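Local coordinates for biofilm-associated surface protein (Staphylococcus aureus, PDB 7C7U) that probably promotes biofilm formation at the cell surface, acting as a calcium-binding protein switch that modulates functional amyloid, at residues Arg398-Arg401 and Leu405-Ala408; Glu409-Asp412 and Lys418-Gly421. All blocks are in the same frame, centred on the assembly; numbering follows the deposited sequence.

Contact 1. Residues Arg398-Arg401 and Leu405-Ala408; sequences RYER and LSDA. With CA (calcium ion), chain E; CA (calcium ion), chain D.
The chain leaves helix 397-404 at L405, whose positive phi of 64° swings the backbone back so that its CA lies 5.1 Å from that of E400, the nearest such pair between 398-401 and 405-408. Across the turn L405 N gives E400 O a weak, strongly bent bond of 2.8 Å (119° at the hydrogen). L405 rests its CD2 methyl 3.7 Å from R401 O. A second link is the buried carboxylate of E400. Its CG stands anti to the carbonyl carbon (chi1 -64°) and the chain runs on extended, which carries the two oxygens between a pair of calcium ions. OE1 binds the chain E ion at 2.3 Å, while OE2 binds the chain D ion at 2.2 Å and also reaches the chain E ion at a longer 2.7 Å. The carboxylate is thus bidentate to one metal and bridges to the other. It is the closing acidic residue of an EF-hand-like DxDxDG loop, resembling those of thrombospondin type 3 repeats, in which D389, D391, D393 and the carbonyl of L395 supply the other protein ligands of the chain D ion. D407 offers its backbone O to the chain E ion at 2.3 Å, while its side-chain OD1 turns to the backbone N of E409. S406 OG sits 2.8 Å from E400 OE1 and also meets S404 OG. A water on the chain D ion donates to A408 O.

Contact 2. Residues Glu409-Asp412 and Lys418-Gly421; sequences ENED and KNDG. With CA (calcium ion), chain E; CA (calcium ion), chain F.
The backbone carbonyl of E411 joins 409-412 to 418-421, taking a 2.9 Å hydrogen bond from D420 N that is fairly straight (155° at the hydrogen) and tilted modestly from the carbonyl plane. The same oxygen receives a CA-H...O contact from N419, 3.2 Å from its CA, so the N-cap residue and the first residue of helix 420-427 both meet it. The E411 and N419 side chains then run alongside each other in the same direction, with E411 CG 4.1 Å from N419 CG. D420, with CG beside its own backbone N (chi1 -69°), sends OD2 to the chain E calcium at 2.5 Å; N410 O meets that ion at 2.6 Å, and T413 is a further polar partner of the carboxylate. N410 also folds its own loop: its OD1 accepts from D412 N at 2.8 Å, an Asx turn in which the donor stands above the plane of the amide carbonyl. D412 opens a second EF-hand-like DxDxDG loop. With CG anti to the backbone N (chi1 -179°), it puts OD1 2.3 Å from the chain F calcium, which K418 binds through its backbone O at 2.2 Å. D414, D416 and E423 complete the protein ligands of that ion, while OD2 of D412 turns to G417.

Contact 1 precedes contact 2 directly, since 405-408 runs into 409-412, and their centres are 10 Å apart. Helix 397-404 supplies the first and helix 420-427 the second, with the intervening loop feeding both. The chain E calcium joins them: E400 OE1 and D420 OD2 approach to 3.1 Å there, a closeness of like charges that the ion probably makes tolerable, and S406 CB packs against the same D420 oxygen. The region lies between the four-stranded sheet ending in strand 381-388 and the seven-stranded sheet whose first strand in the chain is 437-442. Consecutive calcium loops thus tie the chain together at this junction, which may bear on the switch behaviour suggested for the protein.

Contact 1. Residues Arg398-Arg401 and Leu405-Ala408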
ATOM      1  N   ARG A 398      -0.671  -2.178  -0.603  1.00 36.23           N
ATOM      2  CA  ARG A 398      -0.361  -2.328   0.816  1.00 40.24           C
ATOM      3  C   ARG A 398       0.657  -3.431   1.055  1.00 38.14           C
ATOM      4  O   ARG A 398       1.432  -3.349   2.009  1.00 38.66           O
ATOM      5  CB  ARG A 398      -1.633  -2.582   1.628  1.00 41.89           C
ATOM      6  CG  ARG A 398      -2.211  -3.962   1.509  1.00 37.37           C
ATOM      7  CD  ARG A 398      -3.580  -3.992   2.176  1.00 43.03           C
ATOM      8  NE  ARG A 398      -4.550  -3.232   1.403  1.00 37.52           N
ATOM      9  CZ  ARG A 398      -5.690  -2.742   1.883  1.00 40.39           C
ATOM     10  NH1 ARG A 398      -6.035  -2.915   3.159  1.00 37.98           N
ATOM     11  NH2 ARG A 398      -6.482  -2.068   1.078  1.00 36.22           N
ATOM     12  N   TYR A 399       0.680  -4.463   0.209  1.00 36.78           N
ATOM     13  CA  TYR A 399       1.746  -5.453   0.316  1.00 40.38           C
ATOM     14  C   TYR A 399       3.103  -4.823   0.041  1.00 37.78           C
ATOM     15  O   TYR A 399       4.063  -5.065   0.781  1.00 43.38           O
ATOM     16  CB  TYR A 399       1.491  -6.622  -0.631  1.00 38.06           C
ATOM     17  CG  TYR A 399       2.496  -7.745  -0.518  1.00 38.75           C
ATOM     18  CD1 TYR A 399       3.705  -7.707  -1.226  1.00 36.66           C
ATOM     19  CD2 TYR A 399       2.239  -8.851   0.283  1.00 41.58           C
ATOM     20  CE1 TYR A 399       4.614  -8.730  -1.140  1.00 42.76           C
ATOM     21  CE2 TYR A 399       3.169  -9.888   0.385  1.00 44.35           C
ATOM     22  CZ  TYR A 399       4.345  -9.823  -0.335  1.00 40.26           C
ATOM     23  OH  TYR A 399       5.282 -10.838  -0.254  1.00 48.71           O
ATOM     24  N   GLU A 400       3.206  -4.001  -1.013  1.00 39.63           N
ATOM     25  CA  GLU A 400       4.491  -3.374  -1.334  1.00 40.02           C
ATOM     26  C   GLU A 400       4.933  -2.446  -0.214  1.00 45.40           C
ATOM     27  O   GLU A 400       6.115  -2.425   0.159  1.00 41.07           O
ATOM     28  CB  GLU A 400       4.430  -2.612  -2.670  1.00 39.00           C
ATOM     29  CG  GLU A 400       4.185  -3.500  -3.898  1.00 35.28           C
ATOM     30  CD  GLU A 400       4.634  -2.879  -5.226  1.00 39.88           C
ATOM     31  OE1 GLU A 400       5.871  -2.741  -5.447  1.00 37.02           O
ATOM     32  OE2 GLU A 400       3.756  -2.557  -6.072  1.00 34.19           O
ATOM     33  N   ARG A 401       3.988  -1.695   0.356  1.00 44.54           N
ATOM     34  CA  ARG A 401       4.313  -0.757   1.421  1.00 43.46           C
ATOM     35  C   ARG A 401       4.744  -1.482   2.689  1.00 45.38           C
ATOM     36  O   ARG A 401       5.708  -1.072   3.341  1.00 47.94           O
ATOM     37  CB  ARG A 401       3.108   0.141   1.707  1.00 47.32           C
ATOM     38  CG  ARG A 401       3.114   1.438   0.932  1.00 46.23           C
ATOM     39  CD  ARG A 401       2.102   2.422   1.503  1.00 48.06           C
ATOM     40  NE  ARG A 401       0.754   1.871   1.527  1.00 50.64           N
ATOM     41  CZ  ARG A 401      -0.127   2.050   0.548  1.00 48.36           C
ATOM     42  NH1 ARG A 401       0.205   2.765  -0.520  1.00 47.57           N
ATOM     43  NH2 ARG A 401      -1.334   1.515   0.636  1.00 47.40           N
ATOM     44  N   LEU A 405       8.565  -3.696   0.553  1.00 38.73           N
ATOM     45  CA  LEU A 405       9.162  -2.359   0.507  1.00 39.75           C
ATOM     46  C   LEU A 405       9.450  -1.876  -0.907  1.00 41.32           C
ATOM     47  O   LEU A 405      10.058  -0.810  -1.082  1.00 44.84           O
ATOM     48  CB  LEU A 405      10.445  -2.273   1.352  1.00 42.87           C
ATOM     49  CG  LEU A 405      10.341  -2.899   2.734  1.00 47.79           C
ATOM     50  CD1 LEU A 405      11.644  -2.729   3.505  1.00 45.13           C
ATOM     51  CD2 LEU A 405       9.170  -2.271   3.486  1.00 42.88           C
ATOM     52  N   SER A 406       9.017  -2.612  -1.924  1.00 37.23           N
ATOM     53  CA  SER A 406       9.115  -2.108  -3.275  1.00 37.71           C
ATOM     54  C   SER A 406       8.192  -0.903  -3.455  1.00 44.47           C
ATOM     55  O   SER A 406       7.297  -0.636  -2.646  1.00 41.59           O
ATOM     56  CB  SER A 406       8.774  -3.211  -4.273  1.00 40.16           C
ATOM     57  OG  SER A 406       7.711  -4.023  -3.804  1.00 45.05           O
ATOM     58  N   ASP A 407       8.414  -0.178  -4.546  1.00 43.20           N
ATOM     59  CA  ASP A 407       7.610   0.991  -4.866  1.00 43.55           C
ATOM     60  C   ASP A 407       6.251   0.537  -5.396  1.00 40.68           C
ATOM     61  O   ASP A 407       6.184  -0.287  -6.316  1.00 37.15           O
ATOM     62  CB  ASP A 407       8.360   1.853  -5.889  1.00 44.03           C
ATOM     63  CG  ASP A 407       7.682   3.193  -6.167  1.00 48.85           C
ATOM     64  OD1 ASP A 407       6.503   3.392  -5.792  1.00 47.27           O
ATOM     65  OD2 ASP A 407       8.343   4.052  -6.787  1.00 42.41           O
ATOM     66  N   ALA A 408       5.168   1.046  -4.780  1.00 44.45           N
ATOM     67  CA  ALA A 408       3.797   0.729  -5.195  1.00 41.12           C
ATOM     68  C   ALA A 408       3.374   1.427  -6.488  1.00 44.85           C
ATOM     69  O   ALA A 408       2.334   1.060  -7.054  1.00 44.27           O
ATOM     70  CB  ALA A 408       2.805   1.085  -4.082  1.00 41.06           C
TER
HETATM   71 CA    CA E1003       5.860  -2.096  -7.639  1.00 38.19          CA
HETATM   72 CA    CA D1002       1.957  -3.159  -7.264  1.00 38.28          CA
HETATM   73  O   HOH W   1       1.155  -0.959  -6.212  1.00 37.20           O

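Contact 2. Residues Glu409-Asp412 and Lys418-Gly421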
ATOM      1  N   GLU A 409       4.127   2.431  -6.954  1.00 48.22           N
ATOM      2  CA  GLU A 409       3.833   3.161  -8.188  1.00 46.15           C
ATOM      3  C   GLU A 409       4.943   3.010  -9.234  1.00 46.35           C
ATOM      4  O   GLU A 409       5.155   3.906 -10.051  1.00 52.91           O
ATOM      5  CB  GLU A 409       3.584   4.642  -7.896  1.00 49.73           C
ATOM      6  CG  GLU A 409       2.469   4.921  -6.889  1.00 51.62           C
ATOM      7  CD  GLU A 409       3.001   5.413  -5.548  1.00 57.71           C
ATOM      8  OE1 GLU A 409       4.000   4.847  -5.055  1.00 58.52           O
ATOM      9  OE2 GLU A 409       2.423   6.371  -4.988  1.00 65.74           O
ATOM     10  N   ASN A 410       5.685   1.907  -9.194  1.00 43.69           N
ATOM     11  CA  ASN A 410       6.672   1.578 -10.227  1.00 41.67           C
ATOM     12  C   ASN A 410       6.712   0.067 -10.351  1.00 35.60           C
ATOM     13  O   ASN A 410       7.030  -0.621  -9.384  1.00 36.21           O
ATOM     14  CB  ASN A 410       8.061   2.129  -9.890  1.00 43.45           C
ATOM     15  CG  ASN A 410       9.100   1.888 -11.010  1.00 43.63           C
ATOM     16  OD1 ASN A 410       8.896   1.077 -11.915  1.00 41.09           O
ATOM     17  ND2 ASN A 410      10.217   2.603 -10.934  1.00 43.66           N
ATOM     18  N   GLU A 411       6.372  -0.459 -11.518  1.00 38.27           N
ATOM     19  CA  GLU A 411       6.347  -1.910 -11.661  1.00 38.10           C
ATOM     20  C   GLU A 411       7.744  -2.531 -11.680  1.00 37.33           C
ATOM     21  O   GLU A 411       7.852  -3.753 -11.565  1.00 37.03           O
ATOM     22  CB  GLU A 411       5.558  -2.317 -12.919  1.00 41.96           C
ATOM     23  CG  GLU A 411       6.198  -2.002 -14.268  1.00 43.28           C
ATOM     24  CD  GLU A 411       5.958  -0.575 -14.720  1.00 50.26           C
ATOM     25  OE1 GLU A 411       6.607  -0.141 -15.696  1.00 53.07           O
ATOM     26  OE2 GLU A 411       5.095   0.101 -14.126  1.00 52.07           O
ATOM     27  N   ASP A 412       8.811  -1.728 -11.776  1.00 35.92           N
ATOM     28  CA  ASP A 412      10.202  -2.254 -11.809  1.00 40.51           C
ATOM     29  C   ASP A 412      11.038  -1.293 -10.960  1.00 39.54           C
ATOM     30  O   ASP A 412      11.753  -0.435 -11.481  1.00 39.72           O
ATOM     31  CB  ASP A 412      10.718  -2.377 -13.242  1.00 38.73           C
ATOM     32  CG  ASP A 412      12.139  -2.936 -13.313  1.00 41.30           C
ATOM     33  OD1 ASP A 412      12.623  -3.504 -12.305  1.00 39.79           O
ATOM     34  OD2 ASP A 412      12.765  -2.793 -14.380  1.00 41.26           O
ATOM     35  N   LYS A 418      13.281  -6.778 -14.540  1.00 36.29           N
ATOM     36  CA  LYS A 418      12.404  -7.782 -13.956  1.00 40.34           C
ATOM     37  C   LYS A 418      11.400  -7.064 -13.047  1.00 35.77           C
ATOM     38  O   LYS A 418      11.800  -6.345 -12.120  1.00 34.08           O
ATOM     39  CB  LYS A 418      13.223  -8.822 -13.185  1.00 40.11           C
ATOM     40  CG  LYS A 418      14.222  -9.635 -14.055  1.00 38.34           C
ATOM     41  CD  LYS A 418      14.942 -10.684 -13.214  1.00 40.04           C
ATOM     42  CE  LYS A 418      15.863 -10.051 -12.172  1.00 42.54           C
ATOM     43  NZ  LYS A 418      16.389 -11.064 -11.223  1.00 38.78           N
ATOM     44  N   ASN A 419      10.103  -7.262 -13.305  1.00 38.18           N
ATOM     45  CA  ASN A 419       9.074  -6.544 -12.547  1.00 34.08           C
ATOM     46  C   ASN A 419       8.951  -7.080 -11.112  1.00 37.47           C
ATOM     47  O   ASN A 419       9.246  -8.243 -10.821  1.00 37.73           O
ATOM     48  CB  ASN A 419       7.723  -6.622 -13.275  1.00 37.33           C
ATOM     49  CG  ASN A 419       7.705  -5.819 -14.573  1.00 39.56           C
ATOM     50  OD1 ASN A 419       8.283  -4.725 -14.660  1.00 38.27           O
ATOM     51  ND2 ASN A 419       7.040  -6.363 -15.593  1.00 45.02           N
ATOM     52  N   ASP A 420       8.433  -6.216 -10.223  1.00 40.69           N
ATOM     53  CA  ASP A 420       8.512  -6.451  -8.778  1.00 36.53           C
ATOM     54  C   ASP A 420       7.894  -7.781  -8.375  1.00 36.74           C
ATOM     55  O   ASP A 420       8.533  -8.583  -7.687  1.00 35.87           O
ATOM     56  CB  ASP A 420       7.828  -5.313  -8.028  1.00 36.14           C
ATOM     57  CG  ASP A 420       8.591  -4.035  -8.135  1.00 40.13           C
ATOM     58  OD1 ASP A 420       9.688  -4.062  -8.732  1.00 34.48           O
ATOM     59  OD2 ASP A 420       8.139  -3.009  -7.597  1.00 35.99           O
ATOM     60  N   GLY A 421       6.636  -8.018  -8.756  1.00 36.75           N
ATOM     61  CA  GLY A 421       6.009  -9.292  -8.432  1.00 34.87           C
ATOM     62  C   GLY A 421       6.759 -10.481  -9.006  1.00 40.35           C
ATOM     63  O   GLY A 421       7.003 -11.475  -8.313  1.00 38.59           O
TER
HETATM   64 CA    CA E1003       5.860  -2.096  -7.639  1.00 38.19          CA
HETATM   65 CA    CA F1004      13.313  -5.186 -10.943  1.00 36.95          CA